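Local atomic coordinates of extracellular invertase (Aspergillus kawachii, PDB entry 5XH8), a protein that probably hydrolyses sucrose as a family 32 beta-fructofuranosidase and, with high transfructosylation activity, transfers fructosyl groups to build fructooligosaccharides such as 1-kestose. Residues I123-P128 and E273-P278; P229-W234 and R242-F247; P373-V378 and S417-T422; L411-I416 and N556-L561. All blocks are in the same frame, centred on the assembly; numbering follows the deposited sequence.

Contact 1 (I123-P128 and E273-P278)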
loop_
_atom_site.group_PDB
_atom_site.type_symbol
_atom_site.label_atom_id
_atom_site.label_comp_id
_atom_site.label_asym_id
_atom_site.label_seq_id
_atom_site.Cartn_x
_atom_site.Cartn_y
_atom_site.Cartn_z
ATOM N N ILE A 123 8.879 13.154 5.767
ATOM C CA ILE A 123 7.581 13.598 5.308
ATOM C C ILE A 123 7.433 15.028 5.809
ATOM O O ILE A 123 7.536 15.281 7.023
ATOM C CB ILE A 123 6.441 12.727 5.917
ATOM C CG1 ILE A 123 6.613 11.231 5.566
ATOM C CG2 ILE A 123 5.075 13.250 5.498
ATOM C CD1 ILE A 123 5.830 10.333 6.498
ATOM N N HIS A 124 7.193 15.959 4.890
ATOM C CA HIS A 124 6.928 17.354 5.271
ATOM C C HIS A 124 6.216 18.111 4.154
ATOM O O HIS A 124 6.464 17.870 2.990
ATOM C CB HIS A 124 8.219 18.078 5.676
ATOM C CG HIS A 124 7.986 19.307 6.489
ATOM N ND1 HIS A 124 8.085 20.576 5.961
ATOM C CD2 HIS A 124 7.623 19.465 7.784
ATOM C CE1 HIS A 124 7.822 21.465 6.900
ATOM N NE2 HIS A 124 7.533 20.819 8.016
ATOM N N TRP A 125 5.336 19.024 4.531
ATOM C CA TRP A 125 4.573 19.812 3.575
ATOM C C TRP A 125 5.445 20.601 2.582
ATOM O O TRP A 125 5.032 20.815 1.451
ATOM C CB TRP A 125 3.578 20.760 4.290
ATOM C CG TRP A 125 4.218 21.806 5.147
ATOM C CD1 TRP A 125 4.398 21.754 6.497
ATOM C CD2 TRP A 125 4.738 23.065 4.727
ATOM N NE1 TRP A 125 5.015 22.883 6.946
ATOM C CE2 TRP A 125 5.243 23.712 5.884
ATOM C CE3 TRP A 125 4.857 23.707 3.487
ATOM C CZ2 TRP A 125 5.856 24.972 5.834
ATOM C CZ3 TRP A 125 5.467 24.969 3.440
ATOM C CH2 TRP A 125 5.965 25.576 4.608
ATOM N N SER A 126 6.633 21.007 3.030
ATOM C CA SER A 126 7.545 21.844 2.257
ATOM C C SER A 126 8.385 21.119 1.220
ATOM O O SER A 126 9.079 21.777 0.479
ATOM C CB SER A 126 8.503 22.580 3.195
ATOM O OG SER A 126 9.403 21.697 3.842
ATOM N N ILE A 127 8.364 19.784 1.205
ATOM C CA ILE A 127 9.199 19.002 0.270
ATOM C C ILE A 127 8.334 18.096 -0.577
ATOM O O ILE A 127 7.152 17.894 -0.252
ATOM C CB ILE A 127 10.271 18.175 1.005
ATOM C CG1 ILE A 127 9.636 17.164 1.995
ATOM C CG2 ILE A 127 11.262 19.103 1.682
ATOM C CD1 ILE A 127 10.630 16.184 2.600
ATOM N N PRO A 128 8.900 17.531 -1.665
ATOM C CA PRO A 128 8.060 16.610 -2.443
ATOM C C PRO A 128 7.611 15.402 -1.609
ATOM O O PRO A 128 8.354 14.932 -0.738
ATOM C CB PRO A 128 8.969 16.197 -3.620
ATOM C CG PRO A 128 9.934 17.362 -3.760
ATOM C CD PRO A 128 10.175 17.839 -2.351
ATOM N N GLU A 273 0.269 24.231 10.071
ATOM C CA GLU A 273 1.709 24.344 9.929
ATOM C C GLU A 273 2.031 25.596 9.108
ATOM O O GLU A 273 1.764 25.642 7.900
ATOM C CB GLU A 273 2.296 23.106 9.248
ATOM C CG GLU A 273 2.070 21.810 10.010
ATOM C CD GLU A 273 3.000 20.714 9.531
ATOM O OE1 GLU A 273 4.219 20.808 9.822
ATOM O OE2 GLU A 273 2.514 19.805 8.825
ATOM N N GLY A 274 2.599 26.592 9.791
ATOM C CA GLY A 274 2.951 27.880 9.204
ATOM C C GLY A 274 4.429 28.094 8.972
ATOM O O GLY A 274 5.296 27.329 9.444
ATOM N N SER A 275 4.705 29.159 8.231
ATOM C CA SER A 275 6.053 29.496 7.808
ATOM C C SER A 275 6.107 30.969 7.462
ATOM O O SER A 275 5.113 31.510 7.006
ATOM C CB SER A 275 6.388 28.705 6.554
ATOM O OG SER A 275 7.747 28.860 6.182
ATOM N N ASP A 276 7.261 31.598 7.664
ATOM C CA ASP A 276 7.597 32.842 6.949
ATOM C C ASP A 276 7.969 32.501 5.528
ATOM O O ASP A 276 8.273 31.348 5.222
ATOM C CB ASP A 276 8.781 33.537 7.583
ATOM C CG ASP A 276 8.541 33.847 9.013
ATOM O OD1 ASP A 276 7.520 34.523 9.303
ATOM O OD2 ASP A 276 9.352 33.381 9.842
ATOM N N LEU A 277 7.929 33.504 4.658
ATOM C CA LEU A 277 8.443 33.374 3.294
ATOM C C LEU A 277 9.854 33.981 3.255
ATOM O O LEU A 277 10.104 34.954 3.964
ATOM C CB LEU A 277 7.516 34.074 2.302
ATOM C CG LEU A 277 6.094 33.512 2.231
ATOM C CD1 LEU A 277 5.253 34.338 1.269
ATOM C CD2 LEU A 277 6.092 32.043 1.823
ATOM N N PRO A 278 10.800 33.401 2.513
ATOM C CA PRO A 278 10.653 32.123 1.845
ATOM C C PRO A 278 10.596 30.957 2.845
ATOM O O PRO A 278 11.073 31.071 3.979
ATOM C CB PRO A 278 11.948 32.024 1.061
ATOM C CG PRO A 278 12.948 32.581 2.040
ATOM C CD PRO A 278 12.225 33.665 2.813
HETATM O O HOH W 1 4.171 18.489 7.402
#
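Trp-125 and Glu-273 bring the two backbones nearest, yet their CA atoms stay 8.3 Å apart, so side chains and a water bridge the gap. Residues 124-127 form a type I beta turn, tied by Ile-127 N to His-124 O, while Glu-273 and Gly-274 end a strand. Trp-125 puts CG between its backbone N and carbonyl carbon (chi1 64°) and lays its indole against the strand end. Glu-273 slides past in the opposite direction: OE1 sits at the indole edge, in its plane, 3.5 Å from CD1, with the carboxylate turned 87° from the ring. Farther round that edge, Ser-275 CB packs 3.7 Å from Trp-125 CH2. His-124 CE1 lies over the rim of one indole face, and His-124 ND1 shares a 2.7 Å hydrogen bond with Ser-126 OG. A water accepts from Trp-125 N and donates to Glu-273 OE2. Thr-284 OG1 gathers the polar ends, hydrogen-bonding Glu-273 OE1, Trp-125 NE1 and His-124 NE2. The contact joins the loop between strands 112-118 and 134-140 of one antiparallel sheet to the end of strand 265-274 in another, consistent with blades of the GH32 five-bladed beta-propeller, with Trp-125 stacked on Phe-245 and touching Thr-167 of strand 166-176.

Contact 2 (P229-W234 and R242-F247)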
loop_
_atom_site.group_PDB
_atom_site.type_symbol
_atom_site.label_atom_id
_atom_site.label_comp_id
_atom_site.label_asym_id
_atom_site.label_seq_id
_atom_site.Cartn_x
_atom_site.Cartn_y
_atom_site.Cartn_z
ATOM N N PRO A 229 -7.249 27.951 0.509
ATOM C CA PRO A 229 -6.060 28.269 -0.279
ATOM C C PRO A 229 -4.803 28.351 0.575
ATOM O O PRO A 229 -4.870 28.776 1.738
ATOM C CB PRO A 229 -6.366 29.675 -0.855
ATOM C CG PRO A 229 -7.838 29.794 -0.804
ATOM C CD PRO A 229 -8.274 29.009 0.407
ATOM N N THR A 230 -3.675 27.966 -0.010
ATOM C CA THR A 230 -2.382 27.975 0.672
ATOM C C THR A 230 -2.101 29.273 1.427
ATOM O O THR A 230 -2.072 30.352 0.843
ATOM C CB THR A 230 -1.236 27.749 -0.329
ATOM O OG1 THR A 230 -1.492 26.567 -1.079
ATOM C CG2 THR A 230 0.076 27.606 0.371
ATOM N N ASN A 231 -1.893 29.144 2.735
ATOM C CA ASN A 231 -1.526 30.248 3.617
ATOM C C ASN A 231 -2.540 31.391 3.669
ATOM O O ASN A 231 -2.186 32.522 3.961
ATOM C CB ASN A 231 -0.120 30.767 3.298
ATOM C CG ASN A 231 0.554 31.401 4.500
ATOM O OD1 ASN A 231 0.241 31.098 5.651
ATOM N ND2 ASN A 231 1.481 32.297 4.239
ATOM N N SER A 232 -3.806 31.063 3.437
ATOM C CA SER A 232 -4.891 31.980 3.635
ATOM C C SER A 232 -5.175 32.026 5.132
ATOM O O SER A 232 -4.552 31.292 5.933
ATOM C CB SER A 232 -6.121 31.532 2.827
ATOM O OG SER A 232 -6.507 30.199 3.131
ATOM N N THR A 233 -6.088 32.910 5.511
ATOM C CA THR A 233 -6.390 33.145 6.921
ATOM C C THR A 233 -7.871 33.484 7.143
ATOM O O THR A 233 -8.531 34.001 6.242
ATOM C CB THR A 233 -5.500 34.258 7.483
ATOM O OG1 THR A 233 -5.715 34.348 8.891
ATOM C CG2 THR A 233 -5.817 35.628 6.811
ATOM N N TRP A 234 -8.379 33.163 8.336
ATOM C CA TRP A 234 -9.710 33.596 8.770
ATOM C C TRP A 234 -9.655 35.103 9.060
ATOM O O TRP A 234 -8.766 35.572 9.810
ATOM C CB TRP A 234 -10.138 32.851 10.024
ATOM C CG TRP A 234 -11.510 33.161 10.479
ATOM C CD1 TRP A 234 -11.870 33.725 11.670
ATOM C CD2 TRP A 234 -12.717 32.953 9.747
ATOM N NE1 TRP A 234 -13.232 33.868 11.734
ATOM C CE2 TRP A 234 -13.783 33.399 10.569
ATOM C CE3 TRP A 234 -13.011 32.414 8.484
ATOM C CZ2 TRP A 234 -15.130 33.332 10.163
ATOM C CZ3 TRP A 234 -14.347 32.338 8.078
ATOM C CH2 TRP A 234 -15.392 32.797 8.920
ATOM N N ARG A 242 -3.390 31.462 10.956
ATOM C CA ARG A 242 -3.546 31.225 9.529
ATOM C C ARG A 242 -3.902 29.761 9.257
ATOM O O ARG A 242 -3.585 28.854 10.039
ATOM C CB ARG A 242 -2.284 31.606 8.760
ATOM C CG ARG A 242 -1.673 32.966 9.105
ATOM C CD ARG A 242 -0.652 33.388 8.053
ATOM N NE ARG A 242 -1.318 33.701 6.780
ATOM C CZ ARG A 242 -1.853 34.888 6.439
ATOM N NH1 ARG A 242 -1.812 35.933 7.251
ATOM N NH2 ARG A 242 -2.457 35.027 5.264
ATOM N N TRP A 243 -4.609 29.553 8.153
ATOM C CA TRP A 243 -4.854 28.222 7.629
ATOM C C TRP A 243 -3.529 27.591 7.180
ATOM O O TRP A 243 -3.376 26.380 7.228
ATOM C CB TRP A 243 -5.854 28.256 6.471
ATOM C CG TRP A 243 -7.213 28.867 6.791
ATOM C CD1 TRP A 243 -7.902 29.775 6.017
ATOM C CD2 TRP A 243 -8.047 28.615 7.936
ATOM N NE1 TRP A 243 -9.110 30.093 6.602
ATOM C CE2 TRP A 243 -9.226 29.403 7.780
ATOM C CE3 TRP A 243 -7.921 27.811 9.085
ATOM C CZ2 TRP A 243 -10.262 29.391 8.720
ATOM C CZ3 TRP A 243 -8.947 27.806 10.024
ATOM C CH2 TRP A 243 -10.107 28.586 9.838
ATOM N N ALA A 244 -2.596 28.430 6.731
ATOM C CA ALA A 244 -1.198 28.079 6.612
ATOM C C ALA A 244 -0.972 26.992 5.546
ATOM O O ALA A 244 -1.756 26.908 4.572
ATOM C CB ALA A 244 -0.627 27.723 7.987
ATOM N N PHE A 245 0.067 26.171 5.690
ATOM C CA PHE A 245 0.480 25.298 4.573
ATOM C C PHE A 245 0.013 23.858 4.621
ATOM O O PHE A 245 0.145 23.137 3.634
ATOM C CB PHE A 245 1.975 25.357 4.432
ATOM C CG PHE A 245 2.488 26.719 4.028
ATOM C CD1 PHE A 245 2.755 27.689 4.984
ATOM C CD2 PHE A 245 2.715 27.023 2.688
ATOM C CE1 PHE A 245 3.245 28.937 4.621
ATOM C CE2 PHE A 245 3.200 28.277 2.308
ATOM C CZ PHE A 245 3.469 29.233 3.277
ATOM N N ASN A 246 -0.529 23.429 5.757
ATOM C CA ASN A 246 -0.941 22.033 5.940
ATOM C C ASN A 246 -1.775 21.937 7.210
ATOM O O ASN A 246 -1.468 22.608 8.174
ATOM C CB ASN A 246 0.305 21.138 6.051
ATOM C CG ASN A 246 -0.036 19.670 6.049
ATOM O OD1 ASN A 246 -0.567 19.143 5.069
ATOM N ND2 ASN A 246 0.274 18.996 7.144
ATOM N N PHE A 247 -2.843 21.141 7.189
ATOM C CA PHE A 247 -3.616 20.835 8.387
ATOM C C PHE A 247 -3.150 19.499 9.008
ATOM O O PHE A 247 -2.839 18.553 8.284
ATOM C CB PHE A 247 -5.116 20.682 8.095
ATOM C CG PHE A 247 -5.851 21.960 7.729
ATOM C CD1 PHE A 247 -5.346 23.236 8.002
ATOM C CD2 PHE A 247 -7.100 21.857 7.128
ATOM C CE1 PHE A 247 -6.064 24.372 7.644
ATOM C CE2 PHE A 247 -7.825 23.001 6.777
ATOM C CZ PHE A 247 -7.304 24.253 7.049
HETATM O O HOH W 2 -10.797 31.982 5.171
#
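Asn-231 O is gripped side-on by Arg-242, whose NH2 donates at 2.8 Å and NE to the same oxygen at 3.2 Å. The oxygen lies in the guanidinium plane; NH2 is tilted 17° from the carbonyl plane, whereas NE comes from above it. A weak bond joins Arg-242 NE to Asn-231 OD1. Thr-233 CB sits over the centre of one guanidinium face, and Thr-233 OG1 turns to Gly-241 O. Backbone bonds run beside this grip, Trp-243 N to Ser-232 O at 2.8 Å and Asn-231 N to Ala-244 O at 2.9 Å. Asn-231 CG, anti to its backbone N (chi1 -153°), comes 3.7 Å from Phe-245 CE1; the amide and ring planes are 27° apart, and CB makes a CH-pi contact over the ring face, toward its rim. Ser-232 OG lies at the indole edge of Trp-243, 3.2 Å from CD1, and donates to Pro-229 O, which also takes Ser-232 N, closing a type II turn. A water links Trp-243 NE1 with Thr-233 O. The loop links successive propeller sheets, strand 219-227 to strand 247-248: Trp-243 packs on Val-292 of strand 286-298, Ala-244 on Thr-272 of strand 265-274.

Contact 3 (P373-V378 and S417-T422)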
loop_
_atom_site.group_PDB
_atom_site.type_symbol
_atom_site.label_atom_id
_atom_site.label_comp_id
_atom_site.label_asym_id
_atom_site.label_seq_id
_atom_site.Cartn_x
_atom_site.Cartn_y
_atom_site.Cartn_z
ATOM N N PRO A 373 -7.258 18.144 30.793
ATOM C CA PRO A 373 -8.391 17.838 29.926
ATOM C C PRO A 373 -9.350 19.011 29.929
ATOM O O PRO A 373 -9.607 19.584 31.008
ATOM C CB PRO A 373 -9.036 16.619 30.594
ATOM C CG PRO A 373 -8.545 16.631 32.010
ATOM C CD PRO A 373 -7.165 17.221 31.935
ATOM N N ARG A 374 -9.870 19.368 28.754
ATOM C CA ARG A 374 -10.779 20.502 28.622
ATOM C C ARG A 374 -12.142 20.045 28.066
ATOM O O ARG A 374 -12.208 19.263 27.103
ATOM C CB ARG A 374 -10.188 21.566 27.722
ATOM C CG ARG A 374 -8.971 22.234 28.319
ATOM C CD ARG A 374 -8.218 23.143 27.382
ATOM N NE ARG A 374 -7.026 23.639 28.085
ATOM C CZ ARG A 374 -6.064 24.387 27.556
ATOM N NH1 ARG A 374 -6.091 24.761 26.287
ATOM N NH2 ARG A 374 -5.055 24.761 28.324
ATOM N N GLU A 375 -13.209 20.516 28.719
ATOM C CA GLU A 375 -14.578 20.418 28.206
ATOM C C GLU A 375 -14.784 21.484 27.148
ATOM O O GLU A 375 -14.421 22.651 27.354
ATOM C CB GLU A 375 -15.619 20.556 29.341
ATOM C CG GLU A 375 -15.704 19.325 30.202
ATOM C CD GLU A 375 -16.645 19.480 31.382
ATOM O OE1 GLU A 375 -17.550 20.300 31.268
ATOM O OE2 GLU A 375 -16.508 18.766 32.403
ATOM N N LEU A 376 -15.311 21.063 25.989
ATOM C CA LEU A 376 -15.710 21.989 24.939
ATOM C C LEU A 376 -17.239 22.010 24.835
ATOM O O LEU A 376 -17.904 20.949 24.929
ATOM C CB LEU A 376 -15.092 21.606 23.602
ATOM C CG LEU A 376 -13.571 21.502 23.543
ATOM C CD1 LEU A 376 -13.150 21.311 22.086
ATOM C CD2 LEU A 376 -12.863 22.705 24.145
ATOM N N ARG A 377 -17.792 23.214 24.687
ATOM C CA ARG A 377 -19.263 23.401 24.578
ATOM C C ARG A 377 -19.556 24.714 23.878
ATOM O O ARG A 377 -18.662 25.541 23.705
ATOM C CB ARG A 377 -19.931 23.367 25.962
ATOM C CG ARG A 377 -19.678 24.593 26.844
ATOM C CD ARG A 377 -20.199 24.398 28.263
ATOM N NE ARG A 377 -20.064 25.604 29.089
ATOM C CZ ARG A 377 -20.835 26.704 29.006
ATOM N NH1 ARG A 377 -21.813 26.825 28.092
ATOM N NH2 ARG A 377 -20.591 27.729 29.825
ATOM N N VAL A 378 -20.814 24.912 23.484
ATOM C CA VAL A 378 -21.203 26.195 22.893
ATOM C C VAL A 378 -21.388 27.177 24.048
ATOM O O VAL A 378 -22.099 26.868 24.988
ATOM C CB VAL A 378 -22.489 26.102 22.031
ATOM C CG1 VAL A 378 -22.788 27.454 21.394
ATOM C CG2 VAL A 378 -22.314 25.066 20.938
ATOM N N SER A 417 -13.157 25.119 29.026
ATOM C CA SER A 417 -12.969 25.095 30.466
ATOM C C SER A 417 -12.275 23.798 30.893
ATOM O O SER A 417 -12.298 22.807 30.173
ATOM C CB SER A 417 -14.325 25.210 31.178
ATOM O OG SER A 417 -15.149 24.131 30.771
ATOM N N ILE A 418 -11.680 23.808 32.077
ATOM C CA ILE A 418 -11.016 22.632 32.612
ATOM C C ILE A 418 -12.101 21.599 32.886
ATOM O O ILE A 418 -13.119 21.931 33.448
ATOM C CB ILE A 418 -10.298 22.964 33.940
ATOM C CG1 ILE A 418 -9.218 24.031 33.718
ATOM C CG2 ILE A 418 -9.700 21.703 34.560
ATOM C CD1 ILE A 418 -8.712 24.678 34.986
ATOM N N ALA A 419 -11.902 20.351 32.508
ATOM C CA ALA A 419 -12.914 19.336 32.787
ATOM C C ALA A 419 -13.285 19.332 34.274
ATOM O O ALA A 419 -12.410 19.468 35.157
ATOM C CB ALA A 419 -12.435 17.970 32.363
ATOM N N ARG A 420 -14.576 19.149 34.544
ATOM C CA ARG A 420 -15.122 19.496 35.861
ATOM C C ARG A 420 -14.444 18.775 37.009
ATOM O O ARG A 420 -14.092 19.419 38.013
ATOM C CB ARG A 420 -16.650 19.367 35.918
ATOM C CG ARG A 420 -17.214 17.953 35.830
ATOM C CD ARG A 420 -18.698 17.973 35.464
ATOM N NE ARG A 420 -18.895 18.669 34.192
ATOM C CZ ARG A 420 -20.078 18.980 33.653
ATOM N NH1 ARG A 420 -21.216 18.618 34.242
ATOM N NH2 ARG A 420 -20.115 19.636 32.512
ATOM N N GLU A 421 -14.205 17.473 36.840
ATOM C CA GLU A 421 -13.646 16.652 37.904
ATOM C C GLU A 421 -12.166 16.975 38.174
ATOM O O GLU A 421 -11.699 16.917 39.327
ATOM C CB GLU A 421 -13.788 15.179 37.595
ATOM C CG GLU A 421 -15.212 14.737 37.290
ATOM C CD GLU A 421 -15.549 14.675 35.802
ATOM O OE1 GLU A 421 -15.012 15.479 35.007
ATOM O OE2 GLU A 421 -16.387 13.829 35.423
ATOM N N THR A 422 -11.442 17.308 37.107
ATOM C CA THR A 422 -10.067 17.763 37.222
ATOM C C THR A 422 -9.990 19.128 37.916
ATOM O O THR A 422 -9.113 19.336 38.754
ATOM C CB THR A 422 -9.383 17.810 35.844
ATOM O OG1 THR A 422 -9.202 16.468 35.401
ATOM C CG2 THR A 422 -8.027 18.498 35.912
HETATM O O HOH W 3 -16.524 24.411 28.385
#
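The guanidinium of Arg-420 meets the carboxylate of Glu-375 edge-on, the two planes 37° apart and the side chains crossing at about a right angle. Each oxygen takes one nitrogen of the guanidinium: Arg-420 NH2 reaches Glu-375 OE1 at 2.9 Å in a nearly straight bond (175°), on the syn side but tilted out of the carboxylate plane, and NE reaches OE2 at 3.0 Å on its syn lone pair. From above the carboxylate plane Arg-420 N adds a 2.9 Å bond to OE2. Arg-341 NH1 forms salt bridges with OE2 and with Glu-421, which may offset the like charges of the two acids. Arg-420 sets CG between its backbone N and carbonyl carbon (chi1 68°), and the bend at chi3 places NE beside OE2. Next to the salt bridge, Glu-375 and Ser-417 pair as antiparallel strands, N and O of each bonding O and N of the other. Ala-419 N gives an almost straight 2.8 Å bond to Pro-373 O. Pro-373 CG meets Thr-422 OG1 tip to tip at 3.5 Å, while that hydroxyl bonds Leu-73 O. Here strand 408-418 leaves the propeller sheet and turns into helix 420-426: Ala-419 is the N-cap, and Glu-375 from the neighbouring strand supplies an acceptor for a first-turn N-H, where the carboxylate would be favoured by the partial positive charge of the helix start.

Contact 4 (L411-I416 and N556-L561)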
loop_
_atom_site.group_PDB
_atom_site.type_symbol
_atom_site.label_atom_id
_atom_site.label_comp_id
_atom_site.label_asym_id
_atom_site.label_seq_id
_atom_site.Cartn_x
_atom_site.Cartn_y
_atom_site.Cartn_z
ATOM N N LEU A 411 -24.062 36.874 22.006
ATOM C CA LEU A 411 -22.954 36.323 21.235
ATOM C C LEU A 411 -22.815 34.839 21.495
ATOM O O LEU A 411 -23.223 34.332 22.555
ATOM C CB LEU A 411 -21.646 37.024 21.570
ATOM C CG LEU A 411 -21.518 38.510 21.232
ATOM C CD1 LEU A 411 -20.099 38.969 21.524
ATOM C CD2 LEU A 411 -21.899 38.797 19.778
ATOM N N GLN A 412 -22.244 34.154 20.507
ATOM C CA GLN A 412 -21.958 32.723 20.579
ATOM C C GLN A 412 -20.482 32.495 20.253
ATOM O O GLN A 412 -19.931 33.137 19.358
ATOM C CB GLN A 412 -22.831 31.982 19.577
ATOM C CG GLN A 412 -22.868 30.474 19.738
ATOM C CD GLN A 412 -23.384 29.776 18.490
ATOM O OE1 GLN A 412 -22.812 29.892 17.409
ATOM N NE2 GLN A 412 -24.463 29.054 18.640
ATOM N N THR A 413 -19.856 31.573 20.984
ATOM C CA THR A 413 -18.456 31.212 20.764
ATOM C C THR A 413 -18.192 29.818 21.332
ATOM O O THR A 413 -19.087 29.173 21.917
ATOM C CB THR A 413 -17.513 32.245 21.406
ATOM O OG1 THR A 413 -16.180 32.057 20.932
ATOM C CG2 THR A 413 -17.507 32.142 22.906
ATOM N N LEU A 414 -16.960 29.346 21.171
ATOM C CA LEU A 414 -16.579 28.053 21.751
ATOM C C LEU A 414 -16.196 28.245 23.225
ATOM O O LEU A 414 -15.309 29.042 23.556
ATOM C CB LEU A 414 -15.419 27.403 20.983
ATOM C CG LEU A 414 -14.999 26.026 21.524
ATOM C CD1 LEU A 414 -16.067 24.985 21.224
ATOM C CD2 LEU A 414 -13.644 25.596 20.980
ATOM N N GLY A 415 -16.876 27.501 24.081
ATOM C CA GLY A 415 -16.556 27.434 25.500
ATOM C C GLY A 415 -15.422 26.444 25.732
ATOM O O GLY A 415 -15.485 25.302 25.249
ATOM N N ILE A 416 -14.387 26.906 26.442
ATOM C CA ILE A 416 -13.194 26.135 26.798
ATOM C C ILE A 416 -13.037 26.238 28.313
ATOM O O ILE A 416 -12.803 27.325 28.824
ATOM C CB ILE A 416 -11.917 26.709 26.096
ATOM C CG1 ILE A 416 -12.115 26.813 24.576
ATOM C CG2 ILE A 416 -10.693 25.855 26.440
ATOM C CD1 ILE A 416 -11.056 27.581 23.838
ATOM N N ASN A 556 -12.581 33.660 31.186
ATOM C CA ASN A 556 -13.956 33.926 30.768
ATOM C C ASN A 556 -14.609 32.726 30.091
ATOM O O ASN A 556 -15.519 32.889 29.271
ATOM C CB ASN A 556 -13.987 35.176 29.867
ATOM C CG ASN A 556 -13.683 36.459 30.640
ATOM O OD1 ASN A 556 -14.549 37.322 30.775
ATOM N ND2 ASN A 556 -12.460 36.601 31.125
ATOM N N GLY A 557 -14.134 31.519 30.438
ATOM C CA GLY A 557 -14.605 30.264 29.851
ATOM C C GLY A 557 -14.467 30.136 28.349
ATOM O O GLY A 557 -15.149 29.296 27.754
ATOM N N ARG A 558 -13.610 30.961 27.739
ATOM C CA ARG A 558 -13.431 30.986 26.284
ATOM C C ARG A 558 -12.002 31.263 25.814
ATOM O O ARG A 558 -11.785 31.512 24.646
ATOM C CB ARG A 558 -14.379 32.025 25.658
ATOM C CG ARG A 558 -14.085 33.475 26.015
ATOM C CD ARG A 558 -15.311 34.355 25.754
ATOM N NE ARG A 558 -14.975 35.784 25.696
ATOM C CZ ARG A 558 -15.499 36.754 26.458
ATOM N NH1 ARG A 558 -16.415 36.498 27.398
ATOM N NH2 ARG A 558 -15.094 38.009 26.270
ATOM N N PHE A 559 -11.029 31.210 26.711
ATOM C CA PHE A 559 -9.665 31.576 26.382
ATOM C C PHE A 559 -8.734 30.649 27.120
ATOM O O PHE A 559 -8.957 30.374 28.294
ATOM C CB PHE A 559 -9.375 32.999 26.807
ATOM C CG PHE A 559 -7.965 33.422 26.582
ATOM C CD1 PHE A 559 -6.997 33.225 27.567
ATOM C CD2 PHE A 559 -7.597 34.014 25.400
ATOM C CE1 PHE A 559 -5.687 33.618 27.358
ATOM C CE2 PHE A 559 -6.294 34.415 25.184
ATOM C CZ PHE A 559 -5.339 34.230 26.173
ATOM N N ALA A 560 -7.702 30.175 26.420
ATOM C CA ALA A 560 -6.613 29.413 27.047
ATOM C C ALA A 560 -5.277 29.727 26.413
ATOM O O ALA A 560 -5.167 29.773 25.192
ATOM C CB ALA A 560 -6.883 27.909 26.987
ATOM N N LEU A 561 -4.266 29.919 27.264
ATOM C CA LEU A 561 -2.890 30.183 26.851
ATOM C C LEU A 561 -1.951 29.440 27.813
ATOM O O LEU A 561 -1.988 29.688 29.032
ATOM C CB LEU A 561 -2.593 31.669 26.908
ATOM C CG LEU A 561 -1.139 32.145 26.722
ATOM C CD1 LEU A 561 -0.549 31.706 25.414
ATOM C CD2 LEU A 561 -1.084 33.660 26.782
HETATM O O HOH W 4 -13.305 30.442 22.423
HETATM O O HOH W 5 -11.282 29.436 29.643
#
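Gly-557 and Ile-416 meet where a hairpin turn of the C-terminal beta sandwich rests against a propeller strand; the turn runs into a classic beta bulge, Arg-558 and Phe-559 both facing Ala-555. The strand and the turn segment run 69° apart and share one direct bond, Ile-416 N to Gly-557 O at 2.8 Å, with the donor above the carbonyl plane. The same oxygen receives a CA-H contact from Gly-415 CA at 3.2 Å. Two waters extend the join: one donates to Leu-414 O and Arg-558 O, the other to Ile-416 O at 2.7 Å and Phe-559 O at 2.8 Å. The side chains touch loosely: Ile-416 CD1 lies 4.1 Å from Arg-558 O, and its CG2, anti to the backbone N, is 4.4 Å from Ala-560 CB. Arg-558 CB packs on Leu-414 O and on Thr-413 CG2, 4.2 Å away, before the chain runs on to Glu-538 and Arg-525 O. Arg-374 of the adjacent strand touches both Ile-416 and Ala-560. With one direct backbone bond, the two domains meet here without continuing a sheet: each water donates to two carbonyl oxygens, one from each segment, and neither oxygen has a proton to offer the other.

In the fold
Contacts 1 and 2 adjoin, with centres 11 Å apart: Phe-245 N is 2.8 Å from Glu-273 O and Asn-246 ND2 is 2.9 Å from Glu-273 OE2, both probable hydrogen bonds. Contacts 3 and 4 form a second pair on strand 408-418, where Arg-377 O lies 2.7 Å from Gly-415 N. Between the pairs nothing touches; contacts 2 and 4 have nearest atoms about 10 Å apart. Glycerol, probably from the crystallisation liquor, is bound about 3 Å from the side chain of His-124 in contact 1 and also about 3 Å from that of Thr-230 in contact 2. The sodium ion, held by His-287, Gly-315, Phe-316 and Ser-318, is about 10 Å from the side chain of Arg-374.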